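Local coordinates for sweet protein mabinlin-2 chain B (Capparis masaikai, PDB 2DS2), which serves as one chain of a heat-stable 2S seed storage albumin that has sweetness-inducing activity, at residues Arg15-Arg19 against Pro20-Pro24; Gln32-Arg36 against Gln37-Gly41. All coordinates share one frame; numbering follows the deposited sequence.

Contact 1: residues Arg15-Arg19 against Pro20-Pro24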
loop_
_atom_site.group_PDB
_atom_site.type_symbol
_atom_site.label_atom_id
_atom_site.label_comp_id
_atom_site.label_asym_id
_atom_site.label_seq_id
_atom_site.Cartn_x
_atom_site.Cartn_y
_atom_site.Cartn_z
ATOM N N ARG B 15 -9.335 -5.939 0.857
ATOM C CA ARG B 15 -10.663 -6.172 1.418
ATOM C C ARG B 15 -10.752 -7.440 2.254
ATOM O O ARG B 15 -11.734 -7.648 2.966
ATOM C CB ARG B 15 -11.720 -6.215 0.307
ATOM C CG ARG B 15 -11.921 -4.890 -0.387
ATOM C CD ARG B 15 -13.089 -4.917 -1.364
ATOM N NE ARG B 15 -13.152 -3.678 -2.135
ATOM C CZ ARG B 15 -12.766 -3.557 -3.402
ATOM N NH1 ARG B 15 -12.291 -4.606 -4.063
ATOM N NH2 ARG B 15 -12.835 -2.378 -4.004
ATOM N N GLN B 16 -9.727 -8.283 2.183
ATOM C CA GLN B 16 -9.721 -9.523 2.951
ATOM C C GLN B 16 -9.025 -9.398 4.302
ATOM O O GLN B 16 -9.175 -10.265 5.161
ATOM C CB GLN B 16 -9.054 -10.640 2.157
ATOM C CG GLN B 16 -9.703 -10.920 0.821
ATOM C CD GLN B 16 -9.068 -12.104 0.135
ATOM O OE1 GLN B 16 -9.098 -13.220 0.652
ATOM N NE2 GLN B 16 -8.479 -11.868 -1.025
ATOM N N VAL B 17 -8.259 -8.330 4.493
ATOM C CA VAL B 17 -7.567 -8.134 5.761
ATOM C C VAL B 17 -8.508 -7.472 6.767
ATOM O O VAL B 17 -9.424 -6.746 6.384
ATOM C CB VAL B 17 -6.310 -7.242 5.602
ATOM C CG1 VAL B 17 -5.363 -7.844 4.577
ATOM C CG2 VAL B 17 -6.716 -5.841 5.202
ATOM N N ASP B 18 -8.286 -7.738 8.051
ATOM C CA ASP B 18 -9.110 -7.140 9.095
ATOM C C ASP B 18 -9.024 -5.624 8.962
ATOM O O ASP B 18 -7.941 -5.075 8.763
ATOM C CB ASP B 18 -8.612 -7.568 10.479
ATOM C CG ASP B 18 -9.140 -8.929 10.898
ATOM O OD1 ASP B 18 -9.013 -9.895 10.114
ATOM O OD2 ASP B 18 -9.684 -9.031 12.022
ATOM N N ARG B 19 -10.166 -4.950 9.075
ATOM C CA ARG B 19 -10.214 -3.499 8.942
ATOM C C ARG B 19 -9.168 -2.781 9.793
ATOM O O ARG B 19 -8.562 -1.810 9.342
ATOM C CB ARG B 19 -11.623 -2.984 9.266
ATOM C CG ARG B 19 -12.694 -3.608 8.373
ATOM C CD ARG B 19 -14.085 -3.025 8.595
ATOM N NE ARG B 19 -14.425 -2.004 7.605
ATOM C CZ ARG B 19 -13.950 -0.762 7.606
ATOM N NH1 ARG B 19 -13.107 -0.368 8.553
ATOM N NH2 ARG B 19 -14.313 0.087 6.653
ATOM N N PRO B 20 -8.943 -3.240 11.038
ATOM C CA PRO B 20 -7.936 -2.564 11.865
ATOM C C PRO B 20 -6.509 -2.815 11.376
ATOM O O PRO B 20 -5.568 -2.170 11.829
ATOM C CB PRO B 20 -8.191 -3.135 13.262
ATOM C CG PRO B 20 -8.756 -4.494 12.981
ATOM C CD PRO B 20 -9.695 -4.230 11.829
ATOM N N CYS B 21 -6.354 -3.758 10.452
ATOM C CA CYS B 21 -5.040 -4.073 9.902
ATOM C C CYS B 21 -4.806 -3.415 8.549
ATOM O O CYS B 21 -3.712 -3.509 7.995
ATOM C CB CYS B 21 -4.863 -5.579 9.729
ATOM S SG CYS B 21 -4.461 -6.487 11.250
ATOM N N VAL B 22 -5.825 -2.754 8.017
ATOM C CA VAL B 22 -5.688 -2.116 6.718
ATOM C C VAL B 22 -4.500 -1.163 6.634
ATOM O O VAL B 22 -3.645 -1.315 5.763
ATOM C CB VAL B 22 -6.985 -1.369 6.319
ATOM C CG1 VAL B 22 -6.735 -0.495 5.108
ATOM C CG2 VAL B 22 -8.083 -2.375 6.006
ATOM N N CYS B 23 -4.422 -0.182 7.525
ATOM C CA CYS B 23 -3.298 0.738 7.445
ATOM C C CYS B 23 -1.973 0.059 7.766
ATOM O O CYS B 23 -0.983 0.281 7.075
ATOM C CB CYS B 23 -3.530 1.959 8.335
ATOM S SG CYS B 23 -4.792 3.080 7.643
ATOM N N PRO B 24 -1.934 -0.784 8.810
ATOM C CA PRO B 24 -0.653 -1.435 9.092
ATOM C C PRO B 24 -0.110 -2.286 7.931
ATOM O O PRO B 24 1.101 -2.311 7.708
ATOM C CB PRO B 24 -0.930 -2.247 10.363
ATOM C CG PRO B 24 -2.428 -2.255 10.509
ATOM C CD PRO B 24 -2.867 -0.946 9.937
HETATM O O HOH W 1 -6.420 0.412 9.686
#

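Contact 2: residues Gln32-Arg36 against Gln37-Gly41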
loop_
_atom_site.group_PDB
_atom_site.type_symbol
_atom_site.label_atom_id
_atom_site.label_comp_id
_atom_site.label_asym_id
_atom_site.label_seq_id
_atom_site.Cartn_x
_atom_site.Cartn_y
_atom_site.Cartn_z
ATOM N N GLN B 32 7.995 -2.173 1.742
ATOM C CA GLN B 32 8.520 -3.197 0.838
ATOM C C GLN B 32 8.917 -2.593 -0.493
ATOM O O GLN B 32 9.923 -2.990 -1.081
ATOM C CB GLN B 32 7.496 -4.317 0.617
ATOM C CG GLN B 32 7.418 -5.291 1.779
ATOM C CD GLN B 32 8.740 -6.008 2.009
ATOM O OE1 GLN B 32 9.224 -6.733 1.140
ATOM N NE2 GLN B 32 9.332 -5.800 3.179
ATOM N N VAL B 33 8.135 -1.631 -0.972
ATOM C CA VAL B 33 8.468 -0.994 -2.240
ATOM C C VAL B 33 9.705 -0.128 -2.041
ATOM O O VAL B 33 10.609 -0.117 -2.873
ATOM C CB VAL B 33 7.315 -0.117 -2.765
ATOM C CG1 VAL B 33 7.752 0.582 -4.062
ATOM C CG2 VAL B 33 6.085 -0.974 -3.008
ATOM N N LEU B 34 9.755 0.590 -0.923
ATOM C CA LEU B 34 10.901 1.446 -0.622
ATOM C C LEU B 34 12.179 0.614 -0.567
ATOM O O LEU B 34 13.208 0.996 -1.123
ATOM C CB LEU B 34 10.700 2.158 0.731
ATOM C CG LEU B 34 11.780 3.127 1.240
ATOM C CD1 LEU B 34 13.006 2.381 1.731
ATOM C CD2 LEU B 34 12.144 4.100 0.129
ATOM N N GLN B 35 12.100 -0.534 0.093
ATOM C CA GLN B 35 13.254 -1.418 0.242
ATOM C C GLN B 35 13.670 -2.134 -1.045
ATOM O O GLN B 35 14.844 -2.103 -1.433
ATOM C CB GLN B 35 12.949 -2.460 1.325
ATOM C CG GLN B 35 13.807 -3.710 1.254
ATOM C CD GLN B 35 13.310 -4.808 2.174
ATOM O OE1 GLN B 35 13.406 -5.992 1.847
ATOM N NE2 GLN B 35 12.777 -4.423 3.329
ATOM N N ARG B 36 12.699 -2.760 -1.701
ATOM C CA ARG B 36 12.936 -3.542 -2.917
ATOM C C ARG B 36 13.151 -2.784 -4.220
ATOM O O ARG B 36 13.625 -3.361 -5.203
ATOM C CB ARG B 36 11.782 -4.525 -3.123
ATOM C CG ARG B 36 11.688 -5.620 -2.082
ATOM C CD ARG B 36 10.438 -6.433 -2.326
ATOM N NE ARG B 36 10.315 -6.757 -3.743
ATOM C CZ ARG B 36 9.181 -7.105 -4.341
ATOM N NH1 ARG B 36 8.054 -7.179 -3.647
ATOM N NH2 ARG B 36 9.176 -7.372 -5.640
ATOM N N GLN B 37 12.799 -1.510 -4.248
ATOM C CA GLN B 37 12.952 -0.726 -5.468
ATOM C C GLN B 37 13.941 0.417 -5.308
ATOM O O GLN B 37 14.331 0.773 -4.201
ATOM C CB GLN B 37 11.603 -0.136 -5.888
ATOM C CG GLN B 37 10.460 -1.126 -6.014
ATOM C CD GLN B 37 10.711 -2.183 -7.067
ATOM O OE1 GLN B 37 11.387 -1.931 -8.065
ATOM N NE2 GLN B 37 10.156 -3.369 -6.857
ATOM N N ILE B 38 14.347 1.002 -6.426
ATOM C CA ILE B 38 15.243 2.132 -6.380
ATOM C C ILE B 38 14.350 3.364 -6.300
ATOM O O ILE B 38 13.650 3.703 -7.261
ATOM C CB ILE B 38 16.127 2.222 -7.645
ATOM C CG1 ILE B 38 17.103 1.041 -7.676
ATOM C CG2 ILE B 38 16.890 3.541 -7.654
ATOM C CD1 ILE B 38 17.918 0.961 -8.956
ATOM N N ILE B 39 14.337 4.004 -5.136
ATOM C CA ILE B 39 13.540 5.208 -4.956
ATOM C C ILE B 39 14.528 6.365 -5.091
ATOM O O ILE B 39 15.325 6.645 -4.195
ATOM C CB ILE B 39 12.837 5.200 -3.586
ATOM C CG1 ILE B 39 11.952 3.948 -3.484
ATOM C CG2 ILE B 39 11.972 6.442 -3.420
ATOM C CD1 ILE B 39 10.934 3.806 -4.616
ATOM N N GLN B 40 14.463 7.004 -6.255
ATOM C CA GLN B 40 15.336 8.103 -6.658
ATOM C C GLN B 40 15.566 9.257 -5.698
ATOM O O GLN B 40 16.710 9.647 -5.463
ATOM C CB GLN B 40 14.844 8.649 -7.997
ATOM C CG GLN B 40 14.678 7.556 -9.037
ATOM C CD GLN B 40 14.261 8.079 -10.393
ATOM O OE1 GLN B 40 14.881 8.995 -10.937
ATOM N NE2 GLN B 40 13.215 7.487 -10.955
ATOM N N GLY B 41 14.496 9.821 -5.156
ATOM C CA GLY B 41 14.668 10.938 -4.248
ATOM C C GLY B 41 13.464 11.245 -3.382
ATOM O O GLY B 41 12.533 10.443 -3.292
#

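Contact 1: residues Arg15-Arg19 against Pro20-Pro24
C21 N donates to D18 O at 2.7 Å, with an N-H...O angle of 147°, and V22 N donates to R19 O at 3.2 Å. Both donors stand well above the plane of the carbonyl they use. R19 O has a second donor: a water 3.1 Å from it, which in turn accepts from C23 N and so carries the polar chain one residue further into helix 22-36.

The apolar contacts lie along the same turn. V17 CG2 meets V22 CG2 at 3.8 Å, the two side chains crossing at about a right angle; chi1 of V17 (-57°) sets CG2 between its own N and C and aims it at the helix. On the outer surface D18 CB lies 3.8 Å from P20 CD. The P20 ring brings no N-H to the turn, and the two bonds start with the next two residues.

Disulfides from C21 to the chain of another protein and from C23 to C67 fix this start of the helix covalently, in keeping with the 2S albumin family. C21 N and V22 N are thus paired with loop carbonyls, while C23 N reaches R19 O through the water.

Contact 2: residues Gln32-Arg36 against Gln37-Gly41
V33 and Q37 meet twice, once through the backbone and once through their side chains. Q37 N donates to V33 O at 2.9 Å with an N-H...O angle of 136°, an i to i+4 bond from the first residue past helix 22-36. The first carbons of the Q37 side chain lie against the same oxygen, CB 3.2 Å from V33 O. Alongside, Q37 CG rests 3.7 Å from V33 CG1, a branch that points anti to the backbone N of V33. The Q37 chain then bends at chi2 (-62°), which folds its amide back beside the end of the helix, with NE2 3.8 Å from R36 O. An alanine here would keep the backbone bond but would probably leave V33 CG1 without its CG neighbour and open a gap beside the last helical carbonyls.

The second apolar pair spans five residues: L34 CD2 touches I39 CG1 at 3.6 Å, and the two side chains cross at about a right angle. I39 CG1 also lies 3.9 Å from L34 CA, so it touches the helix backbone at L34 as well as the leucine methyl.

This is the C-terminal end of helix 22-36 and the start of the loop to helix 42-58, within the helical prolamin-clan fold of 2S albumins. Q37 is the first residue to leave helical geometry, and the extended residues I38 and I39 that follow bring the I39 side chain back against L34.

Further out, helix 42-58 backs the apolar groups: L48 touches both V33 and I39, L45 packs on L34, and Q44 reaches I39. G41 occupies the N-cap position of that helix. Polar side chains of the chain of another protein pack against V33 and Q37.

In the fold
Contacts 1 and 2 bracket helix 22-36: residues 15-24 form the way in and residues 32-41 the way out. Their centres are about 23 Å apart, on opposite sides of the chain's centre, and their nearest atoms are about 9 Å apart, so they do not touch and are joined through the helix they share. The centre of contact 1 is about 11 Å, and that of contact 2 about 14 Å, from the chain's centre; contact 1 has disulfides at hand, whereas contact 2 is a surface junction packed on helix 42-58. Both also meet the chain of another protein, by a disulfide and packing at contact 1 and by packing at contact 2. Neither includes a bound ligand.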